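Local coordinates for protein formimidoylglutamase (Bacillus subtilis, PDB 3M1R) that hydrolyses N-formimidoyl-L-glutamate to L-glutamate and formamide in histidine degradation, as a manganese-dependent enzyme of the arginase family, at residues H156-T161 against Q198-Y203; E269-V274 against A306-H311; Y276-P281 against K314-S319. One frame throughout, in Å; residues are numbered along the deposited sequence.

Overall arrangement
The three contacts are built around the large parallel sheet of the arginase-family fold. Interaction 1 comes first along the chain and joins the metal-binding loop after strand 147-152 to helix 198-206. Interactions 2 and 3 follow, and their segments alternate in sequence because both pair helix 267-278 with helix 300-318; their centres are about 11 Å apart. Interaction 1 stands away from them, its centre about 28 Å from that of interaction 2 and about 31 Å from that of interaction 3. One contact thus borders the metal site and the second subunit, while the other two hold a helix pair together from its buried middle to its C-terminal ends, near the third subunit.

Interaction 1. Residues H156-T161 against Q198-Y203; sequences HDVRNT and QAYEAY. With CA (calcium ion), chain B.
Y200 of helix 198-206 packs its ring against V158, R159 and N160, in the loop that follows strand 147-152 of the arginase-family alpha/beta fold and carries metal ligands. The aromatic part is a CH-pi contact: R159 CA sits over one face of the Y200 ring, 4.0 Å from its centroid and displaced toward the rim. R159 CG adds to this, reaching Y200 CE2 at 3.4 Å. The arginine chain is extended from CG to NE, and its NH2 makes a salt bridge with D19 of the second subunit.

Apolar packing is shared out by V158 between two tyrosines. Its CG2 lies 3.6 Å from Y200 CB, whereas CB approaches Y203 CD2 at 3.6 Å and CG1 meets CD2 and CE2 of that same ring. Y203 is fixed from beyond the contact by a hydrogen bond to D177 and a cation-pi contact with R173. Nearby, H156 NE2 comes within 3.7 Å of E201 CA, while H156 ND1 is hydrogen-bonded to Q188.

In the metal contact, D157 turns away from the helix, between two residues that turn toward it. Both its carboxylate oxygens bind a calcium ion, OD2 at 2.5 Å, with N130, D153 and D245 among the other ligands; manganese is inferred to occupy this site in the working enzyme.

Polar contacts gather at the phenol oxygen. D19 of the second subunit is hydrogen-bonded to it, and D21 of that subunit to N160 ND2. N160 CG lies between the backbone N and the carbonyl carbon (chi1 73°), on the side of the tyrosine; its ND2 is 2.9 Å from Y200 OH. N160 N donates to the same oxygen in a nearly straight bond of 3.2 Å, 173° at the hydrogen.

Interaction 2. Residues E269-V274 against A306-H311; sequences ELLEAV and AHVLLH. With PEG (di(hydroxyethyl)ether), chain C.
L271 is the bump at the centre of this helix pair, entering the hollow formed by H307, V308 and H311. Helix 267-278, which leads from strand 239-245 to the adjacent parallel strand 283-289, lies beside helix 300-318 with local axes 8.7 Å apart and a crossing angle of -30°. The leucine forks inside the hollow. CD2 goes deep, to the backbone between H307 and V308, 3.4 Å from V308 N; CD1 approaches H311 NE2 at 3.7 Å. Its CB rests over the middle of the H311 ring, 3.8 Å from the centroid and only 7° off the normal, a CH-pi contact. H311 has CG anti to its carbonyl carbon (chi1 -76°), which sets this atom 3.9 Å from L271 CB.

On the sheet side V308 is the complementary bump. Its CG2 touches L271 CD2 at 3.9 Å and, more loosely, L270 CD2, and its CG1 meets V274 CG2 at 4.0 Å, the two valine side chains crossing at about a right angle. V274 and V308 both also touch I286 of strand 283-289, so the helices share one footing on the sheet.

The other border of the contact is polar. A di(hydroxyethyl)ether molecule lies there and donates from O4 to E272 OE2 at 2.8 Å; its O1 is near H311 NE2, but that placement is doubtful. F194 of the third subunit meets H311 edge-to-face. An alanine in place of H311 would probably leave L271 CB and CD1 without the ring they pack on and rob F194 of its aromatic partner.

The imidazole thus offers its face as an apolar surface for leucine; with no hydrogen bonds between the two segments, cohesion rests on close apolar fit.

Interaction 3. Residues Y276-P281 against K314-S319; sequences YIAQQP and KGMKLS
Q279 carries CG anti to its carbonyl carbon (chi1 -68°) and CD anti to CA (chi2 180°), which set CG beside G315 and carry CD outward. CG passes G315 O at 3.2 Å. The Q279 and L318 side chains lie side by side, pointing the same way, with NE2 of the glutamine 3.2 Å from L318 CG. G315 O also receives a CA-H...O contact from Q279 CA at 3.5 Å.

These contacts close the C-terminal ends of helices 267-278 and 300-318 on each other. Glycine makes the approach possible: A278 CB lies 3.8 Å from G315 CA, and a CB on residue 315 would collide with it. Beside this point M316, modelled as selenomethionine, sets CG 4.4 Å from A278 CB.

S319, the first residue to leave the helical conformation, brings its CB to 3.0 Å from Q279 O, while its OG is hydrogen-bonded to F321 N. Elsewhere on helix 300-318, K314 forms salt bridges with E77 and with E193 of the third subunit, and K317 pairs with E80.

Between the two segments carbonyl oxygens meet CH groups, A278 CB meets the backbone of G315, and the glutamine amide lies against an aliphatic leucine, so the helix ends are held by fit and van der Waals contact, while the charged groups serve other neighbours.

Interaction 1. Residues H156-T161 against Q198-Y203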
# COMPACT_ATOMS: atom_id res chain seq x y z
N HIS D 156 -25.23 18.81 4.55
CA HIS D 156 -25.73 20.15 4.87
C HIS D 156 -24.68 20.98 5.60
O HIS D 156 -24.57 22.19 5.38
CB HIS D 156 -27.00 20.07 5.73
CG HIS D 156 -28.18 19.52 5.00
ND1 HIS D 156 -28.74 20.14 3.91
CD2 HIS D 156 -28.92 18.40 5.22
CE1 HIS D 156 -29.77 19.43 3.47
NE2 HIS D 156 -29.90 18.37 4.25
N ASP D 157 -23.90 20.31 6.45
CA ASP D 157 -22.89 20.97 7.28
C ASP D 157 -23.45 22.02 8.21
O ASP D 157 -22.86 23.09 8.36
CB ASP D 157 -21.79 21.61 6.45
CG ASP D 157 -20.73 20.63 6.04
OD1 ASP D 157 -20.88 19.43 6.34
OD2 ASP D 157 -19.74 21.08 5.42
N VAL D 158 -24.57 21.70 8.84
CA VAL D 158 -25.16 22.57 9.84
C VAL D 158 -25.16 21.90 11.22
O VAL D 158 -26.10 22.08 12.00
CB VAL D 158 -26.59 22.96 9.43
CG1 VAL D 158 -26.57 23.91 8.22
CG2 VAL D 158 -27.42 21.71 9.14
N ARG D 159 -24.11 21.13 11.51
CA ARG D 159 -24.01 20.38 12.77
C ARG D 159 -24.03 21.29 14.00
O ARG D 159 -23.51 22.41 13.96
CB ARG D 159 -22.74 19.52 12.81
CG ARG D 159 -22.92 18.10 12.29
CD ARG D 159 -21.63 17.30 12.44
NE ARG D 159 -21.72 15.98 11.83
CZ ARG D 159 -21.93 14.85 12.51
NH1 ARG D 159 -22.00 13.69 11.86
NH2 ARG D 159 -22.07 14.88 13.82
N ASN D 160 -24.60 20.80 15.10
CA ASN D 160 -24.60 21.57 16.35
C ASN D 160 -23.17 21.76 16.84
O ASN D 160 -22.31 20.90 16.61
CB ASN D 160 -25.47 20.90 17.43
CG ASN D 160 -24.84 19.64 18.01
OD1 ASN D 160 -23.88 19.70 18.78
ND2 ASN D 160 -25.39 18.48 17.64
N THR D 161 -22.91 22.87 17.52
CA THR D 161 -21.53 23.29 17.82
C THR D 161 -20.94 22.82 19.17
O THR D 161 -19.72 22.86 19.36
CB THR D 161 -21.39 24.84 17.69
OG1 THR D 161 -20.01 25.22 17.65
CG2 THR D 161 -22.10 25.55 18.85
N GLN D 198 -32.10 13.90 9.97
CA GLN D 198 -33.43 14.49 9.88
C GLN D 198 -33.44 15.90 10.47
O GLN D 198 -34.01 16.82 9.89
CB GLN D 198 -34.44 13.61 10.62
CG GLN D 198 -35.89 14.08 10.49
CD GLN D 198 -36.88 13.00 10.90
OE1 GLN D 198 -36.66 12.27 11.87
NE2 GLN D 198 -37.97 12.89 10.15
N ALA D 199 -32.80 16.04 11.63
CA ALA D 199 -32.73 17.30 12.35
C ALA D 199 -32.04 18.38 11.53
O ALA D 199 -32.50 19.52 11.45
CB ALA D 199 -32.02 17.11 13.68
N TYR D 200 -30.91 18.02 10.93
CA TYR D 200 -30.10 18.98 10.22
C TYR D 200 -30.76 19.42 8.92
O TYR D 200 -30.63 20.57 8.52
CB TYR D 200 -28.71 18.42 9.98
CG TYR D 200 -27.94 18.24 11.28
CD1 TYR D 200 -28.29 18.97 12.41
CD2 TYR D 200 -26.86 17.37 11.37
CE1 TYR D 200 -27.60 18.82 13.59
CE2 TYR D 200 -26.16 17.22 12.55
CZ TYR D 200 -26.53 17.95 13.66
OH TYR D 200 -25.84 17.81 14.83
N GLU D 201 -31.46 18.50 8.27
CA GLU D 201 -32.25 18.84 7.10
C GLU D 201 -33.33 19.82 7.52
O GLU D 201 -33.58 20.81 6.84
CB GLU D 201 -32.88 17.59 6.48
CG GLU D 201 -33.72 17.85 5.25
CD GLU D 201 -34.59 16.66 4.90
OE1 GLU D 201 -34.28 15.95 3.92
OE2 GLU D 201 -35.59 16.41 5.61
N ALA D 202 -33.97 19.54 8.66
CA ALA D 202 -34.99 20.45 9.16
C ALA D 202 -34.40 21.83 9.44
O ALA D 202 -35.02 22.85 9.16
CB ALA D 202 -35.65 19.89 10.44
N TYR D 203 -33.19 21.86 9.99
CA TYR D 203 -32.58 23.13 10.36
C TYR D 203 -32.27 23.99 9.14
O TYR D 203 -32.35 25.21 9.21
CB TYR D 203 -31.30 22.90 11.17
CG TYR D 203 -30.51 24.17 11.36
CD1 TYR D 203 -30.61 24.91 12.53
CD2 TYR D 203 -29.68 24.65 10.35
CE1 TYR D 203 -29.89 26.09 12.70
CE2 TYR D 203 -28.96 25.83 10.50
CZ TYR D 203 -29.07 26.54 11.68
OH TYR D 203 -28.35 27.70 11.84
CA CA B . -19.29 18.96 4.27

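Interaction 2. Residues E269-V274 against A306-H311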
# COMPACT_ATOMS: atom_id res chain seq x y z
N GLU D 269 -18.70 16.55 -14.65
CA GLU D 269 -19.91 17.27 -14.26
C GLU D 269 -19.58 18.45 -13.35
O GLU D 269 -20.09 19.55 -13.53
CB GLU D 269 -20.80 16.33 -13.47
CG GLU D 269 -22.16 16.11 -14.01
CD GLU D 269 -22.95 15.18 -13.11
OE1 GLU D 269 -22.34 14.27 -12.49
OE2 GLU D 269 -24.18 15.38 -13.01
N LEU D 270 -18.75 18.22 -12.34
CA LEU D 270 -18.36 19.29 -11.42
C LEU D 270 -17.55 20.36 -12.16
O LEU D 270 -17.80 21.56 -12.00
CB LEU D 270 -17.55 18.73 -10.24
CG LEU D 270 -17.02 19.68 -9.14
CD1 LEU D 270 -18.15 20.50 -8.52
CD2 LEU D 270 -16.21 18.92 -8.03
N LEU D 271 -16.59 19.92 -12.97
CA LEU D 271 -15.71 20.88 -13.64
C LEU D 271 -16.55 21.84 -14.49
O LEU D 271 -16.32 23.05 -14.50
CB LEU D 271 -14.64 20.18 -14.47
CG LEU D 271 -13.65 19.27 -13.73
CD1 LEU D 271 -12.72 18.56 -14.72
CD2 LEU D 271 -12.83 20.06 -12.74
N GLU D 272 -17.53 21.30 -15.20
CA GLU D 272 -18.36 22.10 -16.10
C GLU D 272 -19.15 23.12 -15.29
O GLU D 272 -19.27 24.27 -15.68
CB GLU D 272 -19.29 21.21 -16.91
CG GLU D 272 -19.69 21.77 -18.27
CD GLU D 272 -18.49 22.03 -19.17
OE1 GLU D 272 -18.61 22.89 -20.08
OE2 GLU D 272 -17.43 21.40 -18.98
N ALA D 273 -19.66 22.69 -14.14
CA ALA D 273 -20.48 23.55 -13.28
C ALA D 273 -19.67 24.70 -12.69
O ALA D 273 -20.09 25.85 -12.72
CB ALA D 273 -21.15 22.73 -12.17
N VAL D 274 -18.50 24.37 -12.15
CA VAL D 274 -17.56 25.39 -11.70
C VAL D 274 -17.20 26.40 -12.83
O VAL D 274 -17.17 27.62 -12.59
CB VAL D 274 -16.29 24.73 -11.14
CG1 VAL D 274 -15.24 25.78 -10.84
CG2 VAL D 274 -16.63 23.93 -9.89
N ALA D 306 -7.14 20.17 -8.56
CA ALA D 306 -6.37 21.08 -9.41
C ALA D 306 -7.17 21.43 -10.67
O ALA D 306 -7.16 22.56 -11.12
CB ALA D 306 -5.01 20.48 -9.76
N HIS D 307 -7.88 20.46 -11.23
CA HIS D 307 -8.70 20.72 -12.41
C HIS D 307 -9.89 21.63 -12.11
O HIS D 307 -10.31 22.40 -12.96
CB HIS D 307 -9.12 19.43 -13.10
CG HIS D 307 -8.10 18.91 -14.06
ND1 HIS D 307 -6.88 18.41 -13.66
CD2 HIS D 307 -8.11 18.82 -15.41
CE1 HIS D 307 -6.18 18.04 -14.71
NE2 HIS D 307 -6.91 18.27 -15.79
N VAL D 308 -10.43 21.54 -10.89
CA VAL D 308 -11.43 22.51 -10.47
C VAL D 308 -10.85 23.92 -10.52
O VAL D 308 -11.53 24.88 -10.88
CB VAL D 308 -11.94 22.22 -9.04
CG1 VAL D 308 -12.85 23.33 -8.58
CG2 VAL D 308 -12.65 20.86 -8.97
N LEU D 309 -9.59 24.06 -10.13
CA LEU D 309 -8.90 25.34 -10.16
C LEU D 309 -8.73 25.83 -11.60
O LEU D 309 -9.07 26.97 -11.92
CB LEU D 309 -7.53 25.23 -9.48
CG LEU D 309 -7.43 25.78 -8.05
CD1 LEU D 309 -8.81 26.04 -7.46
CD2 LEU D 309 -6.58 24.89 -7.14
N LEU D 310 -8.23 24.96 -12.46
CA LEU D 310 -8.09 25.26 -13.88
C LEU D 310 -9.40 25.70 -14.51
O LEU D 310 -9.42 26.67 -15.25
CB LEU D 310 -7.48 24.07 -14.63
CG LEU D 310 -6.02 23.82 -14.24
CD1 LEU D 310 -5.51 22.50 -14.79
CD2 LEU D 310 -5.13 24.96 -14.72
N HIS D 311 -10.51 25.01 -14.20
CA HIS D 311 -11.79 25.32 -14.83
C HIS D 311 -12.42 26.58 -14.26
O HIS D 311 -13.12 27.30 -14.95
CB HIS D 311 -12.75 24.13 -14.78
CG HIS D 311 -12.43 23.06 -15.77
ND1 HIS D 311 -13.14 22.88 -16.94
CD2 HIS D 311 -11.46 22.10 -15.77
CE1 HIS D 311 -12.63 21.86 -17.62
NE2 HIS D 311 -11.61 21.37 -16.93
C1 PEG C . -10.13 17.81 -17.67
O1 PEG C . -9.89 19.17 -17.39
C2 PEG C . -11.14 17.65 -18.82
O2 PEG C . -12.32 18.38 -18.55
C3 PEG C . -13.55 17.91 -19.04
C4 PEG C . -14.71 18.52 -18.24
O4 PEG C . -15.16 19.68 -18.88

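Interaction 3. Residues Y276-P281 against K314-S319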
# COMPACT_ATOMS: atom_id res chain seq x y z
N TYR D 276 -18.99 27.24 -15.49
CA TYR D 276 -20.20 28.04 -15.62
C TYR D 276 -20.31 29.14 -14.56
O TYR D 276 -20.37 30.33 -14.90
CB TYR D 276 -21.45 27.15 -15.58
CG TYR D 276 -22.72 27.92 -15.83
CD1 TYR D 276 -23.00 28.45 -17.08
CD2 TYR D 276 -23.65 28.12 -14.82
CE1 TYR D 276 -24.17 29.17 -17.32
CE2 TYR D 276 -24.81 28.84 -15.04
CZ TYR D 276 -25.07 29.36 -16.29
OH TYR D 276 -26.23 30.06 -16.52
N ILE D 277 -20.35 28.76 -13.28
CA ILE D 277 -20.48 29.74 -12.20
C ILE D 277 -19.36 30.78 -12.23
O ILE D 277 -19.59 31.97 -12.00
CB ILE D 277 -20.48 29.05 -10.83
CG1 ILE D 277 -21.78 28.26 -10.64
CG2 ILE D 277 -20.30 30.08 -9.73
CD1 ILE D 277 -21.69 27.17 -9.58
N ALA D 278 -18.14 30.34 -12.54
CA ALA D 278 -16.98 31.22 -12.54
C ALA D 278 -17.09 32.37 -13.54
O ALA D 278 -16.38 33.38 -13.41
CB ALA D 278 -15.72 30.40 -12.79
N GLN D 279 -17.95 32.22 -14.55
CA GLN D 279 -18.15 33.25 -15.57
C GLN D 279 -19.13 34.33 -15.14
O GLN D 279 -19.21 35.39 -15.76
CB GLN D 279 -18.69 32.63 -16.85
CG GLN D 279 -17.72 31.73 -17.56
CD GLN D 279 -18.31 31.14 -18.81
OE1 GLN D 279 -19.15 30.25 -18.75
NE2 GLN D 279 -17.87 31.64 -19.96
N GLN D 280 -19.89 34.04 -14.09
CA GLN D 280 -20.95 34.91 -13.64
C GLN D 280 -20.36 36.16 -12.99
O GLN D 280 -19.18 36.19 -12.66
CB GLN D 280 -21.88 34.14 -12.68
CG GLN D 280 -23.31 33.97 -13.22
CD GLN D 280 -23.39 33.14 -14.49
OE1 GLN D 280 -24.40 33.17 -15.19
NE2 GLN D 280 -22.33 32.41 -14.80
N PRO D 281 -21.18 37.22 -12.84
CA PRO D 281 -20.65 38.48 -12.30
C PRO D 281 -20.37 38.43 -10.79
O PRO D 281 -21.12 37.83 -10.04
CB PRO D 281 -21.77 39.50 -12.59
CG PRO D 281 -22.70 38.82 -13.55
CD PRO D 281 -22.57 37.35 -13.30
N LYS D 314 -10.47 29.27 -15.96
CA LYS D 314 -11.00 29.30 -17.32
C LYS D 314 -12.26 30.15 -17.36
O LYS D 314 -12.41 31.01 -18.23
CB LYS D 314 -11.30 27.87 -17.77
CG LYS D 314 -11.76 27.74 -19.22
CD LYS D 314 -11.99 26.28 -19.55
CE LYS D 314 -12.79 26.11 -20.82
NZ LYS D 314 -13.09 24.68 -21.09
N GLY D 315 -13.17 29.90 -16.42
CA GLY D 315 -14.43 30.63 -16.35
C GLY D 315 -14.18 32.10 -16.12
O GLY D 315 -14.82 32.94 -16.74
N MSE D 316 -13.25 32.42 -15.23
CA MSE D 316 -12.93 33.82 -14.99
C MSE D 316 -12.35 34.50 -16.23
O MSE D 316 -12.74 35.62 -16.57
CB MSE D 316 -12.00 33.97 -13.78
CG MSE D 316 -12.62 33.45 -12.48
SE MSE D 316 -11.31 33.29 -11.05
CE MSE D 316 -11.14 35.19 -10.64
N LYS D 317 -11.44 33.82 -16.93
CA LYS D 317 -10.84 34.36 -18.14
C LYS D 317 -11.92 34.61 -19.21
O LYS D 317 -11.80 35.51 -20.03
CB LYS D 317 -9.73 33.45 -18.68
CG LYS D 317 -9.07 33.96 -19.97
CD LYS D 317 -7.55 34.08 -19.86
CE LYS D 317 -6.97 34.80 -21.09
NZ LYS D 317 -5.48 34.77 -21.19
N LEU D 318 -12.97 33.81 -19.16
CA LEU D 318 -14.03 33.84 -20.15
C LEU D 318 -15.09 34.89 -19.85
O LEU D 318 -15.82 35.33 -20.74
CB LEU D 318 -14.70 32.47 -20.17
CG LEU D 318 -15.04 31.85 -21.52
CD1 LEU D 318 -14.26 32.53 -22.64
CD2 LEU D 318 -14.75 30.36 -21.48
N SER D 319 -15.21 35.29 -18.58
CA SER D 319 -16.30 36.16 -18.17
C SER D 319 -16.13 37.59 -18.69
O SER D 319 -15.03 38.11 -18.71
CB SER D 319 -16.46 36.17 -16.65
OG SER D 319 -16.10 37.41 -16.08